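Local coordinates for HemO (Neisseria meningitidis, PDB 1J77), which binds heme and probably breaks it down oxidatively, as a heme oxygenase, at residues K67-L72 with G109-A114. Sequence-based numbering, arbitrary orientation.
With HEM (protoporphyrin IX containing Fe), chain B.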
ATOM      1  N   LYS A  67      -4.664 -17.066  11.208  1.00 31.71           N
ATOM      2  CA  LYS A  67      -5.150 -18.450  11.292  1.00 33.49           C
ATOM      3  C   LYS A  67      -5.783 -18.832   9.963  1.00 34.28           C
ATOM      4  O   LYS A  67      -5.858 -20.020   9.611  1.00 35.52           O
ATOM      5  CB  LYS A  67      -6.181 -18.579  12.412  1.00 34.45           C
ATOM      6  CG  LYS A  67      -5.587 -18.675  13.811  1.00 35.89           C
ATOM      7  CD  LYS A  67      -4.583 -19.821  13.933  1.00 38.82           C
ATOM      8  CE  LYS A  67      -4.158 -20.024  15.385  1.00 39.79           C
ATOM      9  NZ  LYS A  67      -2.779 -20.633  15.453  1.00 42.10           N
ATOM     10  N   ALA A  68      -6.256 -17.832   9.218  1.00 34.58           N
ATOM     11  CA  ALA A  68      -6.874 -18.082   7.926  1.00 34.59           C
ATOM     12  C   ALA A  68      -5.853 -17.958   6.822  1.00 34.74           C
ATOM     13  O   ALA A  68      -5.996 -18.555   5.766  1.00 35.17           O
ATOM     14  CB  ALA A  68      -8.019 -17.143   7.690  1.00 34.54           C
ATOM     15  N   ILE A  69      -4.810 -17.157   7.061  1.00 34.54           N
ATOM     16  CA  ILE A  69      -3.793 -16.893   6.050  1.00 34.38           C
ATOM     17  C   ILE A  69      -2.422 -17.136   6.647  1.00 34.78           C
ATOM     18  O   ILE A  69      -1.854 -16.251   7.300  1.00 33.67           O
ATOM     19  CB  ILE A  69      -3.879 -15.427   5.558  1.00 34.13           C
ATOM     20  CG1 ILE A  69      -5.249 -15.115   4.959  1.00 33.85           C
ATOM     21  CG2 ILE A  69      -2.772 -15.164   4.554  1.00 33.83           C
ATOM     22  CD1 ILE A  69      -5.461 -13.595   4.709  1.00 33.00           C
ATOM     23  N   PRO A  70      -1.859 -18.319   6.420  1.00 35.79           N
ATOM     24  CA  PRO A  70      -0.576 -18.677   7.028  1.00 35.91           C
ATOM     25  C   PRO A  70       0.584 -17.742   6.716  1.00 35.32           C
ATOM     26  O   PRO A  70       0.796 -17.415   5.573  1.00 36.13           O
ATOM     27  CB  PRO A  70      -0.292 -20.067   6.440  1.00 36.70           C
ATOM     28  CG  PRO A  70      -1.134 -20.125   5.221  1.00 36.48           C
ATOM     29  CD  PRO A  70      -2.397 -19.439   5.621  1.00 36.15           C
ATOM     30  N   GLU A  71       1.327 -17.349   7.749  1.00 35.26           N
ATOM     31  CA  GLU A  71       2.515 -16.512   7.629  1.00 34.45           C
ATOM     32  C   GLU A  71       2.210 -15.071   7.248  1.00 32.82           C
ATOM     33  O   GLU A  71       3.094 -14.345   6.809  1.00 32.92           O
ATOM     34  CB  GLU A  71       3.490 -17.132   6.628  1.00 35.68           C
ATOM     35  CG  GLU A  71       3.965 -18.508   7.060  1.00 38.55           C
ATOM     36  CD  GLU A  71       4.845 -18.442   8.285  1.00 42.55           C
ATOM     37  OE1 GLU A  71       6.089 -18.539   8.141  1.00 45.11           O
ATOM     38  OE2 GLU A  71       4.289 -18.300   9.398  1.00 44.75           O
ATOM     39  N   LEU A  72       0.973 -14.647   7.483  1.00 30.35           N
ATOM     40  CA  LEU A  72       0.587 -13.284   7.108  1.00 28.83           C
ATOM     41  C   LEU A  72       1.437 -12.239   7.782  1.00 30.01           C
ATOM     42  O   LEU A  72       1.844 -11.264   7.141  1.00 28.90           O
ATOM     43  CB  LEU A  72      -0.869 -13.032   7.442  1.00 27.42           C
ATOM     44  CG  LEU A  72      -1.439 -11.636   7.166  1.00 23.81           C
ATOM     45  CD1 LEU A  72      -1.437 -11.338   5.614  1.00 24.96           C
ATOM     46  CD2 LEU A  72      -2.822 -11.448   7.772  1.00 24.45           C
ATOM     47  N   GLY A 109     -10.335  -5.234   3.536  1.00 17.43           N
ATOM     48  CA  GLY A 109     -10.101  -4.263   2.459  1.00 17.15           C
ATOM     49  C   GLY A 109      -8.780  -3.504   2.542  1.00 17.63           C
ATOM     50  O   GLY A 109      -8.128  -3.311   1.514  1.00 17.58           O
ATOM     51  N   TRP A 110      -8.390  -3.066   3.730  1.00 17.56           N
ATOM     52  CA  TRP A 110      -7.082  -2.444   3.934  1.00 16.93           C
ATOM     53  C   TRP A 110      -5.974  -3.404   3.630  1.00 16.28           C
ATOM     54  O   TRP A 110      -4.939  -3.046   3.053  1.00 16.66           O
ATOM     55  CB  TRP A 110      -6.897  -1.868   5.355  1.00 16.67           C
ATOM     56  CG  TRP A 110      -7.698  -0.659   5.621  1.00 17.67           C
ATOM     57  CD1 TRP A 110      -9.044  -0.546   5.716  1.00 17.55           C
ATOM     58  CD2 TRP A 110      -7.176   0.643   5.856  1.00 16.57           C
ATOM     59  NE1 TRP A 110      -9.385   0.758   5.931  1.00 17.80           N
ATOM     60  CE2 TRP A 110      -8.253   1.506   6.070  1.00 18.23           C
ATOM     61  CE3 TRP A 110      -5.893   1.163   5.921  1.00 17.29           C
ATOM     62  CZ2 TRP A 110      -8.090   2.889   6.336  1.00 19.22           C
ATOM     63  CZ3 TRP A 110      -5.736   2.523   6.185  1.00 15.45           C
ATOM     64  CH2 TRP A 110      -6.830   3.361   6.366  1.00 17.47           C
ATOM     65  N   LEU A 111      -6.139  -4.653   4.063  1.00 16.21           N
ATOM     66  CA  LEU A 111      -5.165  -5.641   3.752  1.00 16.21           C
ATOM     67  C   LEU A 111      -4.982  -5.899   2.227  1.00 17.83           C
ATOM     68  O   LEU A 111      -3.853  -6.029   1.765  1.00 16.86           O
ATOM     69  CB  LEU A 111      -5.501  -6.952   4.506  1.00 17.00           C
ATOM     70  CG  LEU A 111      -4.514  -8.080   4.272  1.00 18.60           C
ATOM     71  CD1 LEU A 111      -3.147  -7.789   4.673  1.00 21.27           C
ATOM     72  CD2 LEU A 111      -5.022  -9.362   4.959  1.00 19.52           C
ATOM     73  N   TYR A 112      -6.084  -6.015   1.516  1.00 17.41           N
ATOM     74  CA  TYR A 112      -6.077  -6.105   0.043  1.00 17.98           C
ATOM     75  C   TYR A 112      -5.282  -4.923  -0.558  1.00 17.82           C
ATOM     76  O   TYR A 112      -4.351  -5.133  -1.361  1.00 17.67           O
ATOM     77  CB  TYR A 112      -7.521  -6.128  -0.479  1.00 18.82           C
ATOM     78  CG  TYR A 112      -7.606  -5.828  -1.963  1.00 20.57           C
ATOM     79  CD1 TYR A 112      -7.279  -6.802  -2.917  1.00 22.10           C
ATOM     80  CD2 TYR A 112      -7.971  -4.571  -2.384  1.00 19.71           C
ATOM     81  CE1 TYR A 112      -7.316  -6.498  -4.269  1.00 22.49           C
ATOM     82  CE2 TYR A 112      -7.987  -4.239  -3.744  1.00 20.34           C
ATOM     83  CZ  TYR A 112      -7.666  -5.212  -4.690  1.00 21.07           C
ATOM     84  OH  TYR A 112      -7.704  -4.873  -6.062  1.00 23.39           O
ATOM     85  N   CYS A 113      -5.559  -3.715  -0.105  1.00 17.31           N
ATOM     86  CA  CYS A 113      -4.914  -2.496  -0.646  1.00 17.85           C
ATOM     87  C   CYS A 113      -3.424  -2.563  -0.389  1.00 17.68           C
ATOM     88  O   CYS A 113      -2.622  -2.384  -1.293  1.00 18.52           O
ATOM     89  CB  CYS A 113      -5.531  -1.319   0.036  1.00 17.36           C
ATOM     90  SG  CYS A 113      -4.988   0.243  -0.526  1.00 20.74           S
ATOM     91  N   ALA A 114      -3.017  -2.840   0.860  1.00 17.17           N
ATOM     92  CA  ALA A 114      -1.610  -2.902   1.113  1.00 17.72           C
ATOM     93  C   ALA A 114      -0.882  -4.026   0.393  1.00 18.98           C
ATOM     94  O   ALA A 114       0.254  -3.856  -0.061  1.00 19.22           O
ATOM     95  CB  ALA A 114      -1.326  -2.988   2.656  1.00 18.57           C
TER
HETATM   96  CHA HEM B 300      -1.892  -3.348  -8.767  1.00 21.93           C
HETATM   97  CHB HEM B 300       0.819   0.223 -10.596  1.00 21.71           C
HETATM   98  CHC HEM B 300       0.601   2.557  -6.317  1.00 20.05           C
HETATM   99  CHD HEM B 300      -2.520  -0.804  -4.663  1.00 19.34           C
HETATM  100  C1A HEM B 300      -1.063  -2.631  -9.595  1.00 22.53           C
HETATM  101  C2A HEM B 300      -0.534  -3.081 -10.902  1.00 24.44           C
HETATM  102  C3A HEM B 300       0.204  -2.079 -11.376  1.00 23.29           C
HETATM  103  C4A HEM B 300       0.175  -0.969 -10.434  1.00 21.84           C
HETATM  104  CMA HEM B 300       0.965  -2.080 -12.725  1.00 26.04           C
HETATM  105  CAA HEM B 300      -0.703  -4.456 -11.610  0.70 25.13           C
HETATM  106  CBA HEM B 300       0.503  -5.331 -11.268  0.70 27.00           C
HETATM  107  CGA HEM B 300       0.350  -6.744 -11.796  0.70 26.47           C
HETATM  108  O1A HEM B 300      -0.813  -7.150 -12.091  0.70 28.59           O
HETATM  109  O2A HEM B 300       1.401  -7.438 -11.934  0.70 28.76           O
HETATM  110  C1B HEM B 300       1.012   1.173  -9.604  1.00 21.71           C
HETATM  111  C2B HEM B 300       1.822   2.352  -9.736  1.00 21.95           C
HETATM  112  C3B HEM B 300       1.743   3.034  -8.557  1.00 19.45           C
HETATM  113  C4B HEM B 300       0.929   2.234  -7.643  1.00 20.33           C
HETATM  114  CMB HEM B 300       2.589   2.675 -11.043  1.00 24.03           C
HETATM  115  CAB HEM B 300       2.464   4.324  -8.162  1.00 20.92           C
HETATM  116  CBB HEM B 300       2.691   5.291  -9.045  1.00 22.12           C
HETATM  117  C1C HEM B 300      -0.210   1.819  -5.497  1.00 17.87           C
HETATM  118  C2C HEM B 300      -0.481   2.097  -4.087  1.00 19.32           C
HETATM  119  C3C HEM B 300      -1.388   1.202  -3.663  1.00 19.45           C
HETATM  120  C4C HEM B 300      -1.650   0.258  -4.715  1.00 19.35           C
HETATM  121  CMC HEM B 300       0.086   3.309  -3.336  1.00 21.90           C
HETATM  122  CAC HEM B 300      -2.024   1.077  -2.285  1.00 21.90           C
HETATM  123  CBC HEM B 300      -2.022   2.120  -1.461  1.00 25.59           C
HETATM  124  C1D HEM B 300      -2.616  -1.753  -5.632  1.00 19.10           C
HETATM  125  C2D HEM B 300      -3.465  -2.907  -5.494  1.00 18.06           C
HETATM  126  C3D HEM B 300      -3.302  -3.690  -6.758  1.00 20.10           C
HETATM  127  C4D HEM B 300      -2.348  -2.934  -7.531  1.00 21.03           C
HETATM  128  CMD HEM B 300      -4.356  -3.224  -4.290  1.00 18.84           C
HETATM  129  CAD HEM B 300      -3.917  -5.039  -7.134  1.00 22.64           C
HETATM  130  CBD HEM B 300      -4.962  -4.924  -8.204  1.00 22.18           C
HETATM  131  CGD HEM B 300      -5.519  -6.324  -8.344  1.00 25.59           C
HETATM  132  O1D HEM B 300      -6.462  -6.653  -7.585  1.00 23.73           O
HETATM  133  O2D HEM B 300      -5.061  -7.079  -9.257  1.00 28.65           O
HETATM  134  NA  HEM B 300      -0.596  -1.360  -9.354  1.00 20.91           N
HETATM  135  NB  HEM B 300       0.452   1.155  -8.336  1.00 20.54           N
HETATM  136  NC  HEM B 300      -0.923   0.698  -5.811  1.00 17.75           N
HETATM  137  ND  HEM B 300      -1.947  -1.768  -6.864  1.00 20.32           N
HETATM  138 FE   HEM B 300      -0.847  -0.281  -7.638  1.00 19.42          FE
HETATM  139  O   HOH W   1       0.668  -1.236  -6.862  1.00 31.79           O
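Leu-111 alone carries its helix's side of this contact, meeting Leu-72 methyl to methyl while the next two residues of the same helix serve the heme. The two leucines reach toward each other tip to tip: CD1 of Leu-72 lies 4.1 Å from CD1 of Leu-111, and CD2 of Leu-72 stands equally far from CD2 of Leu-111. Both side chains have CG anti to the backbone N (chi1 178° in Leu-72, -179° in Leu-111), extended enough to bridge CA atoms 10.1 Å apart. Ile-69 adds a second apolar contact, its CD1 4.3 Å from CD2 of Leu-111. A type II turn from Ile-69 to Leu-72, closed by Leu-72 N to Ile-69 O at 3.3 Å, brings both residues to the helix. No hydrogen bond crosses, and only 98 Å² is buried, so the join is apolar and light; Tyr-60 and Phe-156, from helices 39-60 and 149-162, touch both leucines. On the heme side, Tyr-112 OH donates to carboxylate oxygen O1D of the heme at 2.7 Å, with O1D in the ring plane at its edge and methyl CMD over one face, displaced toward the rim. Cys-113 SG packs 3.5 Å from heme CAC. Helix 104-119 thus packs against the turn after helix 63-68 and also contributes to the heme pocket, within the all-alpha heme oxygenase fold.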